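Local coordinates for PUA domain-containing protein (Archaeoglobus fulgidus DSM 4304, PDB 2Q07), which is of unknown function but probably binds RNA and takes part in archaeosine-tRNA biosynthesis, at residues Arg114-Val120 / Ala137-Ala143; Leu104-Glu109 / Val131-Val135; Lys41-Thr45 / Val71-Leu77. The contacts are given in a common frame with arbitrary orientation. Residues are numbered along the deposited sequence.

Interaction 1: residues Arg114-Val120 / Ala137-Ala143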
loop_
_atom_site.group_PDB
_atom_site.type_symbol
_atom_site.label_atom_id
_atom_site.label_comp_id
_atom_site.label_asym_id
_atom_site.label_seq_id
_atom_site.Cartn_x
_atom_site.Cartn_y
_atom_site.Cartn_z
ATOM N N ARG A 114 -2.869 3.518 -20.826
ATOM C CA ARG A 114 -3.235 4.037 -22.139
ATOM C C ARG A 114 -4.615 4.666 -22.051
ATOM O O ARG A 114 -4.997 5.458 -22.903
ATOM C CB ARG A 114 -3.253 2.928 -23.192
ATOM C CG ARG A 114 -4.274 1.820 -22.934
ATOM C CD ARG A 114 -4.523 1.005 -24.210
ATOM N NE ARG A 114 -5.854 1.258 -24.751
ATOM C CZ ARG A 114 -6.960 0.655 -24.326
ATOM N NH1 ARG A 114 -6.895 -0.249 -23.360
ATOM N NH2 ARG A 114 -8.132 0.973 -24.851
ATOM N N LYS A 115 -5.358 4.307 -21.007
ATOM C CA LYS A 115 -6.697 4.840 -20.816
ATOM C C LYS A 115 -7.053 5.028 -19.341
ATOM O O LYS A 115 -6.730 4.194 -18.494
ATOM C CB LYS A 115 -7.725 3.920 -21.483
ATOM C CG LYS A 115 -9.101 4.552 -21.617
ATOM C CD LYS A 115 -10.118 3.855 -20.745
ATOM C CE LYS A 115 -10.546 2.532 -21.359
ATOM N NZ LYS A 115 -11.443 2.754 -22.523
ATOM N N VAL A 116 -7.713 6.142 -19.051
ATOM C CA VAL A 116 -8.144 6.482 -17.705
ATOM C C VAL A 116 -9.673 6.591 -17.710
ATOM O O VAL A 116 -10.229 7.427 -18.418
ATOM C CB VAL A 116 -7.555 7.860 -17.257
ATOM C CG1 VAL A 116 -8.116 8.267 -15.888
ATOM C CG2 VAL A 116 -6.049 7.803 -17.217
ATOM N N VAL A 117 -10.347 5.726 -16.952
ATOM C CA VAL A 117 -11.796 5.778 -16.851
ATOM C C VAL A 117 -12.155 6.475 -15.544
ATOM O O VAL A 117 -12.009 5.899 -14.458
ATOM C CB VAL A 117 -12.438 4.372 -16.825
ATOM C CG1 VAL A 117 -13.935 4.516 -16.794
ATOM C CG2 VAL A 117 -11.998 3.567 -18.023
ATOM N N ALA A 118 -12.626 7.710 -15.648
ATOM C CA ALA A 118 -12.992 8.490 -14.473
ATOM C C ALA A 118 -14.429 8.233 -14.024
ATOM O O ALA A 118 -15.358 8.856 -14.526
ATOM C CB ALA A 118 -12.796 9.971 -14.761
ATOM N N HIS A 119 -14.614 7.323 -13.074
ATOM C CA HIS A 119 -15.954 7.033 -12.592
ATOM C C HIS A 119 -16.214 7.839 -11.333
ATOM O O HIS A 119 -16.319 7.294 -10.232
ATOM C CB HIS A 119 -16.130 5.550 -12.294
ATOM C CG HIS A 119 -17.559 5.111 -12.311
ATOM N ND1 HIS A 119 -18.297 5.030 -13.473
ATOM C CD2 HIS A 119 -18.402 4.779 -11.308
ATOM C CE1 HIS A 119 -19.532 4.666 -13.185
ATOM N NE2 HIS A 119 -19.624 4.509 -11.878
ATOM N N VAL A 120 -16.324 9.145 -11.512
ATOM C CA VAL A 120 -16.535 10.062 -10.404
ATOM C C VAL A 120 -17.361 11.243 -10.885
ATOM O O VAL A 120 -17.499 11.462 -12.092
ATOM C CB VAL A 120 -15.187 10.593 -9.886
ATOM C CG1 VAL A 120 -14.400 9.483 -9.226
ATOM C CG2 VAL A 120 -14.389 11.162 -11.047
ATOM N N ALA A 137 -2.652 9.599 -22.055
ATOM C CA ALA A 137 -3.753 8.651 -21.983
ATOM C C ALA A 137 -5.096 9.228 -22.414
ATOM O O ALA A 137 -5.335 10.433 -22.325
ATOM C CB ALA A 137 -3.873 8.086 -20.561
ATOM N N GLU A 138 -5.966 8.354 -22.903
ATOM C CA GLU A 138 -7.311 8.776 -23.282
ATOM C C GLU A 138 -8.048 8.843 -21.950
ATOM O O GLU A 138 -7.863 7.977 -21.095
ATOM C CB GLU A 138 -7.999 7.726 -24.155
ATOM C CG GLU A 138 -7.033 6.869 -24.953
ATOM C CD GLU A 138 -7.744 5.891 -25.874
ATOM O OE1 GLU A 138 -8.597 5.109 -25.385
ATOM O OE2 GLU A 138 -7.447 5.916 -27.089
ATOM N N VAL A 139 -8.873 9.860 -21.768
ATOM C CA VAL A 139 -9.629 9.985 -20.536
ATOM C C VAL A 139 -11.108 10.010 -20.878
ATOM O O VAL A 139 -11.564 10.863 -21.639
ATOM C CB VAL A 139 -9.253 11.273 -19.769
ATOM C CG1 VAL A 139 -9.919 11.277 -18.391
ATOM C CG2 VAL A 139 -7.747 11.367 -19.619
ATOM N N VAL A 140 -11.843 9.053 -20.324
ATOM C CA VAL A 140 -13.277 8.939 -20.550
ATOM C C VAL A 140 -14.031 9.082 -19.231
ATOM O O VAL A 140 -13.574 8.600 -18.196
ATOM C CB VAL A 140 -13.622 7.567 -21.172
ATOM C CG1 VAL A 140 -12.952 7.434 -22.545
ATOM C CG2 VAL A 140 -13.146 6.448 -20.250
ATOM N N TYR A 141 -15.183 9.745 -19.269
ATOM C CA TYR A 141 -15.994 9.933 -18.070
ATOM C C TYR A 141 -17.239 9.053 -18.174
ATOM O O TYR A 141 -17.969 9.114 -19.159
ATOM C CB TYR A 141 -16.366 11.406 -17.916
ATOM C CG TYR A 141 -15.154 12.304 -17.819
ATOM C CD1 TYR A 141 -14.451 12.675 -18.964
ATOM C CD2 TYR A 141 -14.660 12.713 -16.577
ATOM C CE1 TYR A 141 -13.288 13.422 -18.884
ATOM C CE2 TYR A 141 -13.491 13.463 -16.485
ATOM C CZ TYR A 141 -12.809 13.812 -17.640
ATOM O OH TYR A 141 -11.641 14.531 -17.559
ATOM N N THR A 142 -17.476 8.236 -17.157
ATOM C CA THR A 142 -18.599 7.304 -17.181
ATOM C C THR A 142 -19.719 7.571 -16.181
ATOM O O THR A 142 -20.716 6.848 -16.157
ATOM C CB THR A 142 -18.094 5.863 -16.963
ATOM O OG1 THR A 142 -17.245 5.827 -15.808
ATOM C CG2 THR A 142 -17.301 5.380 -18.177
ATOM N N ALA A 143 -19.565 8.603 -15.363
ATOM C CA ALA A 143 -20.572 8.906 -14.360
ATOM C C ALA A 143 -21.070 10.353 -14.374
ATOM O O ALA A 143 -20.286 11.303 -14.384
ATOM C CB ALA A 143 -20.031 8.562 -12.983
HETATM O O HOH W 1 -17.556 10.296 -14.811
#
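Strands 115-118 and 138-141 illustrate the parallel pairing that closes a beta-alpha-beta crossover through helix 123-132. Val-116 sits between two partners: its N donates to Glu-138 O (2.8 Å) and its O accepts from Val-140 N (3.0 Å). On one face, Val-117 (t) and Val-140 (m) bring their CG2 atoms to 3.8 Å. Beside them Lys-115 bends at chi2 (-113°), so that its CD lies 4.0 Å from Val-140 CG2 while its ammonium reaches Glu-159. On the other face, Val-116 and Val-139, both t, pack side by side, and the m rotamer of Tyr-141 sets CD2 3.8 Å from Ala-118 CB, its hydroxyl bonded to Glu-132. Past the strands, the t rotamer of His-119 and the p rotamer of Thr-142 bring ND1 and OG1 into a 2.7 Å hydrogen bond, while His-119 NE2 bonds the carbonyl of Val-147; Ala-143 CB lies over the imidazole face, 4.0 Å from its centroid, in a CH-pi contact. At the opposite end Arg-114 NH2 and Glu-138 OE1 stay 4.2 Å apart, and the guanidinium pairs with Asp-30 instead. Cohesion therefore rests on backbone hydrogen bonds and small apolar side chains, with polar groups directed largely to partners outside the pair.

Interaction 2: residues Leu104-Glu109 / Val131-Val135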
loop_
_atom_site.group_PDB
_atom_site.type_symbol
_atom_site.label_atom_id
_atom_site.label_comp_id
_atom_site.label_asym_id
_atom_site.label_seq_id
_atom_site.Cartn_x
_atom_site.Cartn_y
_atom_site.Cartn_z
ATOM N N LEU A 104 -2.223 12.766 -8.535
ATOM C CA LEU A 104 -2.962 11.811 -9.350
ATOM C C LEU A 104 -2.261 11.621 -10.694
ATOM O O LEU A 104 -2.135 10.487 -11.185
ATOM C CB LEU A 104 -4.401 12.286 -9.586
ATOM C CG LEU A 104 -5.205 11.436 -10.586
ATOM C CD1 LEU A 104 -5.357 10.001 -10.066
ATOM C CD2 LEU A 104 -6.583 12.059 -10.817
ATOM N N LYS A 105 -1.813 12.732 -11.283
ATOM C CA LYS A 105 -1.113 12.698 -12.561
ATOM C C LYS A 105 0.132 11.823 -12.481
ATOM O O LYS A 105 0.432 11.074 -13.408
ATOM C CB LYS A 105 -0.689 14.100 -13.015
ATOM C CG LYS A 105 0.023 14.056 -14.371
ATOM C CD LYS A 105 0.179 15.410 -15.040
ATOM C CE LYS A 105 1.356 16.188 -14.495
ATOM N NZ LYS A 105 1.649 17.366 -15.360
ATOM N N ARG A 106 0.862 11.942 -11.373
ATOM C CA ARG A 106 2.075 11.158 -11.167
ATOM C C ARG A 106 1.821 9.666 -11.206
ATOM O O ARG A 106 2.574 8.927 -11.826
ATOM C CB ARG A 106 2.720 11.537 -9.839
ATOM C CG ARG A 106 3.061 13.001 -9.786
ATOM C CD ARG A 106 4.130 13.293 -8.773
ATOM N NE ARG A 106 4.419 14.719 -8.729
ATOM C CZ ARG A 106 5.451 15.247 -8.086
ATOM N NH1 ARG A 106 6.299 14.458 -7.433
ATOM N NH2 ARG A 106 5.631 16.561 -8.092
ATOM N N PHE A 107 0.756 9.220 -10.547
ATOM C CA PHE A 107 0.420 7.799 -10.540
ATOM C C PHE A 107 -0.036 7.317 -11.919
ATOM O O PHE A 107 0.291 6.213 -12.340
ATOM C CB PHE A 107 -0.669 7.513 -9.505
ATOM C CG PHE A 107 -0.156 7.439 -8.092
ATOM C CD1 PHE A 107 -0.524 8.396 -7.153
ATOM C CD2 PHE A 107 0.673 6.398 -7.695
ATOM C CE1 PHE A 107 -0.077 8.315 -5.839
ATOM C CE2 PHE A 107 1.128 6.305 -6.376
ATOM C CZ PHE A 107 0.753 7.263 -5.449
ATOM N N ILE A 108 -0.797 8.149 -12.618
ATOM C CA ILE A 108 -1.277 7.800 -13.947
ATOM C C ILE A 108 -0.087 7.672 -14.905
ATOM O O ILE A 108 0.002 6.719 -15.677
ATOM C CB ILE A 108 -2.233 8.878 -14.490
ATOM C CG1 ILE A 108 -3.576 8.791 -13.768
ATOM C CG2 ILE A 108 -2.408 8.724 -16.016
ATOM C CD1 ILE A 108 -4.540 9.905 -14.192
ATOM N N GLU A 109 0.827 8.634 -14.851
ATOM C CA GLU A 109 1.990 8.601 -15.733
ATOM C C GLU A 109 2.998 7.509 -15.344
ATOM O O GLU A 109 3.602 6.879 -16.205
ATOM C CB GLU A 109 2.627 9.998 -15.790
ATOM C CG GLU A 109 1.714 10.986 -16.542
ATOM C CD GLU A 109 2.344 12.340 -16.851
ATOM O OE1 GLU A 109 2.084 12.854 -17.963
ATOM O OE2 GLU A 109 3.083 12.895 -15.999
ATOM N N VAL A 131 -5.969 16.901 -14.914
ATOM C CA VAL A 131 -4.976 15.928 -15.366
ATOM C C VAL A 131 -5.140 15.514 -16.830
ATOM O O VAL A 131 -4.152 15.329 -17.549
ATOM C CB VAL A 131 -5.024 14.645 -14.511
ATOM C CG1 VAL A 131 -3.950 13.680 -14.972
ATOM C CG2 VAL A 131 -4.849 14.982 -13.033
ATOM N N GLU A 132 -6.387 15.355 -17.260
ATOM C CA GLU A 132 -6.674 14.951 -18.624
ATOM C C GLU A 132 -5.869 15.750 -19.638
ATOM O O GLU A 132 -5.308 15.180 -20.563
ATOM C CB GLU A 132 -8.163 15.111 -18.928
ATOM C CG GLU A 132 -8.540 14.685 -20.340
ATOM C CD GLU A 132 -9.991 14.990 -20.693
ATOM O OE1 GLU A 132 -10.396 14.665 -21.831
ATOM O OE2 GLU A 132 -10.722 15.553 -19.846
ATOM N N ASP A 133 -5.807 17.066 -19.454
ATOM C CA ASP A 133 -5.087 17.940 -20.376
ATOM C C ASP A 133 -3.563 17.799 -20.344
ATOM O O ASP A 133 -2.870 18.358 -21.196
ATOM C CB ASP A 133 -5.430 19.415 -20.107
ATOM C CG ASP A 133 -6.922 19.708 -20.185
ATOM O OD1 ASP A 133 -7.602 19.186 -21.096
ATOM O OD2 ASP A 133 -7.411 20.484 -19.336
ATOM N N GLU A 134 -3.033 17.068 -19.375
ATOM C CA GLU A 134 -1.589 16.937 -19.273
ATOM C C GLU A 134 -1.028 15.537 -19.525
ATOM O O GLU A 134 0.187 15.357 -19.557
ATOM C CB GLU A 134 -1.135 17.426 -17.897
ATOM C CG GLU A 134 -1.786 18.731 -17.471
ATOM C CD GLU A 134 -1.238 19.253 -16.159
ATOM O OE1 GLU A 134 -0.922 18.423 -15.281
ATOM O OE2 GLU A 134 -1.134 20.490 -16.002
ATOM N N VAL A 135 -1.901 14.552 -19.708
ATOM C CA VAL A 135 -1.451 13.183 -19.931
ATOM C C VAL A 135 -1.755 12.686 -21.343
ATOM O O VAL A 135 -2.695 13.150 -21.976
ATOM C CB VAL A 135 -2.111 12.226 -18.914
ATOM C CG1 VAL A 135 -1.866 12.738 -17.494
ATOM C CG2 VAL A 135 -3.603 12.124 -19.192
HETATM O O HOH W 2 2.398 15.501 -17.623
#
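Residues 104-109 are a regular piece of helix 94-111, held by bonds such as Ile-108 N to Leu-104 O (3.1 Å) and Glu-109 N to Lys-105 O (2.9 Å). Residues 131-135, by contrast, carry the chain out of helix 123-132: Val-131 O accepts from Glu-134 N at 2.8 Å and, weakly, from Val-135 N at 3.2 Å. The backbones come near each other at two places, with CA atoms 5.8 Å apart for Lys-105 and Val-131 and 7.1 Å for Glu-109 and Val-135. Val-131 fills the first of these. Its CG1 meets Lys-105 CB at 3.8 Å and Ile-108 CD1 at 3.9 Å, and its CG2 lies 4.1 Å from Leu-104 CD2. Helices 94-111 and 123-132 thus pack side by side on one face of the mixed, largely parallel sheet of the DUF5591 domain, which is grouped with the uracil-DNA glycosylase-like families. Leu-104 also reaches strands 61-65 and 70-72, which places the seam directly above the sheet. Farther from the sheet the chemistry turns polar. Lys-105, with a single kink at chi3 (p), passes Val-135, with CG 3.9 Å from Val-135 CG1, and ends in a salt bridge from NZ to Glu-134 OE1 at 2.8 Å. Water 2 accepts from Lys-105 NZ (3.0 Å) and donates to Glu-109 OE1 (2.7 Å) and Glu-134 O (2.9 Å), so that one solvent molecule joins both ends of the helical turn to the carbonyl of the exiting chain.

Interaction 3: residues Lys41-Thr45 / Val71-Leu77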
loop_
_atom_site.group_PDB
_atom_site.type_symbol
_atom_site.label_atom_id
_atom_site.label_comp_id
_atom_site.label_asym_id
_atom_site.label_seq_id
_atom_site.Cartn_x
_atom_site.Cartn_y
_atom_site.Cartn_z
ATOM N N LYS A 41 -13.509 3.056 5.548
ATOM C CA LYS A 41 -12.217 2.602 5.044
ATOM C C LYS A 41 -11.865 1.287 5.751
ATOM O O LYS A 41 -12.416 0.984 6.809
ATOM C CB LYS A 41 -11.133 3.643 5.336
ATOM C CG LYS A 41 -11.395 5.027 4.749
ATOM C CD LYS A 41 -10.259 5.967 5.103
ATOM C CE LYS A 41 -10.589 7.409 4.757
ATOM N NZ LYS A 41 -9.530 8.341 5.255
ATOM N N PRO A 42 -10.982 0.465 5.147
ATOM C CA PRO A 42 -10.330 0.721 3.856
ATOM C C PRO A 42 -11.398 0.733 2.765
ATOM O O PRO A 42 -12.352 -0.036 2.829
ATOM C CB PRO A 42 -9.349 -0.441 3.729
ATOM C CG PRO A 42 -10.043 -1.550 4.450
ATOM C CD PRO A 42 -10.581 -0.847 5.685
ATOM N N TYR A 43 -11.230 1.602 1.774
ATOM C CA TYR A 43 -12.206 1.770 0.696
ATOM C C TYR A 43 -12.874 0.534 0.094
ATOM O O TYR A 43 -14.062 0.573 -0.240
ATOM C CB TYR A 43 -11.584 2.579 -0.435
ATOM C CG TYR A 43 -10.932 3.862 0.024
ATOM C CD1 TYR A 43 -9.610 4.145 -0.313
ATOM C CD2 TYR A 43 -11.643 4.808 0.769
ATOM C CE1 TYR A 43 -9.004 5.341 0.076
ATOM C CE2 TYR A 43 -11.040 6.022 1.165
ATOM C CZ TYR A 43 -9.721 6.272 0.811
ATOM O OH TYR A 43 -9.104 7.444 1.183
ATOM N N LEU A 44 -12.134 -0.556 -0.050
ATOM C CA LEU A 44 -12.704 -1.760 -0.652
ATOM C C LEU A 44 -13.875 -2.375 0.127
ATOM O O LEU A 44 -14.685 -3.112 -0.442
ATOM C CB LEU A 44 -11.612 -2.813 -0.854
ATOM C CG LEU A 44 -11.952 -4.006 -1.737
ATOM C CD1 LEU A 44 -12.364 -3.530 -3.131
ATOM C CD2 LEU A 44 -10.728 -4.928 -1.817
ATOM N N THR A 45 -13.965 -2.079 1.418
ATOM C CA THR A 45 -15.046 -2.615 2.239
ATOM C C THR A 45 -16.252 -1.672 2.305
ATOM O O THR A 45 -17.245 -1.984 2.960
ATOM C CB THR A 45 -14.593 -2.860 3.692
ATOM O OG1 THR A 45 -14.444 -1.600 4.356
ATOM C CG2 THR A 45 -13.259 -3.610 3.728
ATOM N N VAL A 71 -4.936 7.545 -3.718
ATOM C CA VAL A 71 -4.542 6.196 -3.326
ATOM C C VAL A 71 -4.753 5.027 -4.282
ATOM O O VAL A 71 -5.882 4.649 -4.563
ATOM C CB VAL A 71 -5.256 5.801 -2.007
ATOM C CG1 VAL A 71 -4.753 4.449 -1.518
ATOM C CG2 VAL A 71 -5.033 6.877 -0.953
ATOM N N PRO A 72 -3.662 4.448 -4.802
ATOM C CA PRO A 72 -3.845 3.309 -5.694
ATOM C C PRO A 72 -4.446 2.225 -4.792
ATOM O O PRO A 72 -4.057 2.092 -3.625
ATOM C CB PRO A 72 -2.415 2.974 -6.123
ATOM C CG PRO A 72 -1.765 4.337 -6.160
ATOM C CD PRO A 72 -2.283 4.971 -4.888
ATOM N N ARG A 73 -5.392 1.469 -5.315
ATOM C CA ARG A 73 -6.034 0.423 -4.532
ATOM C C ARG A 73 -5.044 -0.486 -3.788
ATOM O O ARG A 73 -5.340 -0.976 -2.698
ATOM C CB ARG A 73 -6.927 -0.419 -5.439
ATOM C CG ARG A 73 -7.501 -1.665 -4.772
ATOM C CD ARG A 73 -9.009 -1.683 -4.879
ATOM N NE ARG A 73 -9.623 -0.815 -3.887
ATOM C CZ ARG A 73 -10.803 -0.220 -4.025
ATOM N NH1 ARG A 73 -11.524 -0.383 -5.128
ATOM N NH2 ARG A 73 -11.266 0.528 -3.037
ATOM N N GLU A 74 -3.866 -0.686 -4.373
ATOM C CA GLU A 74 -2.841 -1.555 -3.783
ATOM C C GLU A 74 -2.251 -1.065 -2.467
ATOM O O GLU A 74 -1.641 -1.841 -1.735
ATOM C CB GLU A 74 -1.701 -1.775 -4.777
ATOM C CG GLU A 74 -2.090 -2.552 -6.036
ATOM C CD GLU A 74 -2.859 -1.725 -7.056
ATOM O OE1 GLU A 74 -3.077 -0.513 -6.844
ATOM O OE2 GLU A 74 -3.240 -2.297 -8.090
ATOM N N PHE A 75 -2.420 0.217 -2.167
ATOM C CA PHE A 75 -1.882 0.771 -0.935
ATOM C C PHE A 75 -2.985 1.159 0.045
ATOM O O PHE A 75 -2.708 1.772 1.070
ATOM C CB PHE A 75 -1.029 2.013 -1.240
ATOM C CG PHE A 75 0.085 1.776 -2.233
ATOM C CD1 PHE A 75 0.018 2.317 -3.515
ATOM C CD2 PHE A 75 1.210 1.026 -1.878
ATOM C CE1 PHE A 75 1.051 2.119 -4.431
ATOM C CE2 PHE A 75 2.254 0.822 -2.787
ATOM C CZ PHE A 75 2.174 1.372 -4.069
ATOM N N GLU A 76 -4.228 0.795 -0.249
ATOM C CA GLU A 76 -5.331 1.204 0.618
ATOM C C GLU A 76 -5.350 0.605 2.030
ATOM O O GLU A 76 -6.210 0.944 2.828
ATOM C CB GLU A 76 -6.677 0.965 -0.085
ATOM C CG GLU A 76 -7.339 -0.356 0.200
ATOM C CD GLU A 76 -8.794 -0.381 -0.266
ATOM O OE1 GLU A 76 -9.554 -1.228 0.243
ATOM O OE2 GLU A 76 -9.177 0.435 -1.140
ATOM N N LEU A 77 -4.389 -0.258 2.345
ATOM C CA LEU A 77 -4.323 -0.874 3.673
ATOM C C LEU A 77 -3.192 -0.300 4.529
ATOM O O LEU A 77 -3.094 -0.588 5.721
ATOM C CB LEU A 77 -4.167 -2.394 3.541
ATOM C CG LEU A 77 -5.438 -3.232 3.768
ATOM C CD1 LEU A 77 -6.674 -2.498 3.271
ATOM C CD2 LEU A 77 -5.286 -4.579 3.076
HETATM O O HOH W 3 -8.360 2.794 2.640
#
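A buried carboxylate can tie two loops together by receiving a backbone amide, as residues 71-77 do for 41-45. Val-71, in strand 70-72, presents CB to the ring edge of Tyr-43, 4.3 Å from CE1. Arg-73 opens a 3-10 turn and lays a guanidinium face against Leu-44, CZ lying 3.8 Å from Leu-44 CD1; its NE (3.1 Å) and NH2 (2.8 Å) both donate to Glu-76 OE2. Glu-76, steadied in this way, accepts Leu-44 N through OE1 (2.7 Å), although the position of OE1 is less certain. Water 3 adds a bridge, accepting from Tyr-43 N (3.2 Å) and donating to Glu-76 O (2.8 Å). Leu-77 then packs CD1 on CB of Pro-42, a cis proline, at 3.4 Å. Around this centre, Arg-73 also bonds Glu-62 of strand 61-65 and His-49 of helix 47-55, whereas helix 168-181 lies against Leu-44 and Leu-77, and Tyr-193, from the pre-PUA region, bonds Glu-76.

All three contacts belong to the DUF5591 domain, but they sample different depths. Interaction 3 is buried, its centre about 8 Å from that of the chain, and uses charged groups paired internally; interactions 1 and 2, their centres about 23 and 20 Å from the chain's centre, are partly buried, each with exposed charged residues at its margin. Interactions 1 and 3 belong to opposite ends of the same sheet and do not touch, yet interaction 1 relies on backbone pairing and interaction 3 on side-chain-to-backbone bonding. Interaction 2 lies against both: Ile-108 packs on Val-116 and Glu-132 probably bonds Tyr-141, while Phe-107 meets Pro-72. Interactions 1 and 2 also share the crossover formed by helix 123-132.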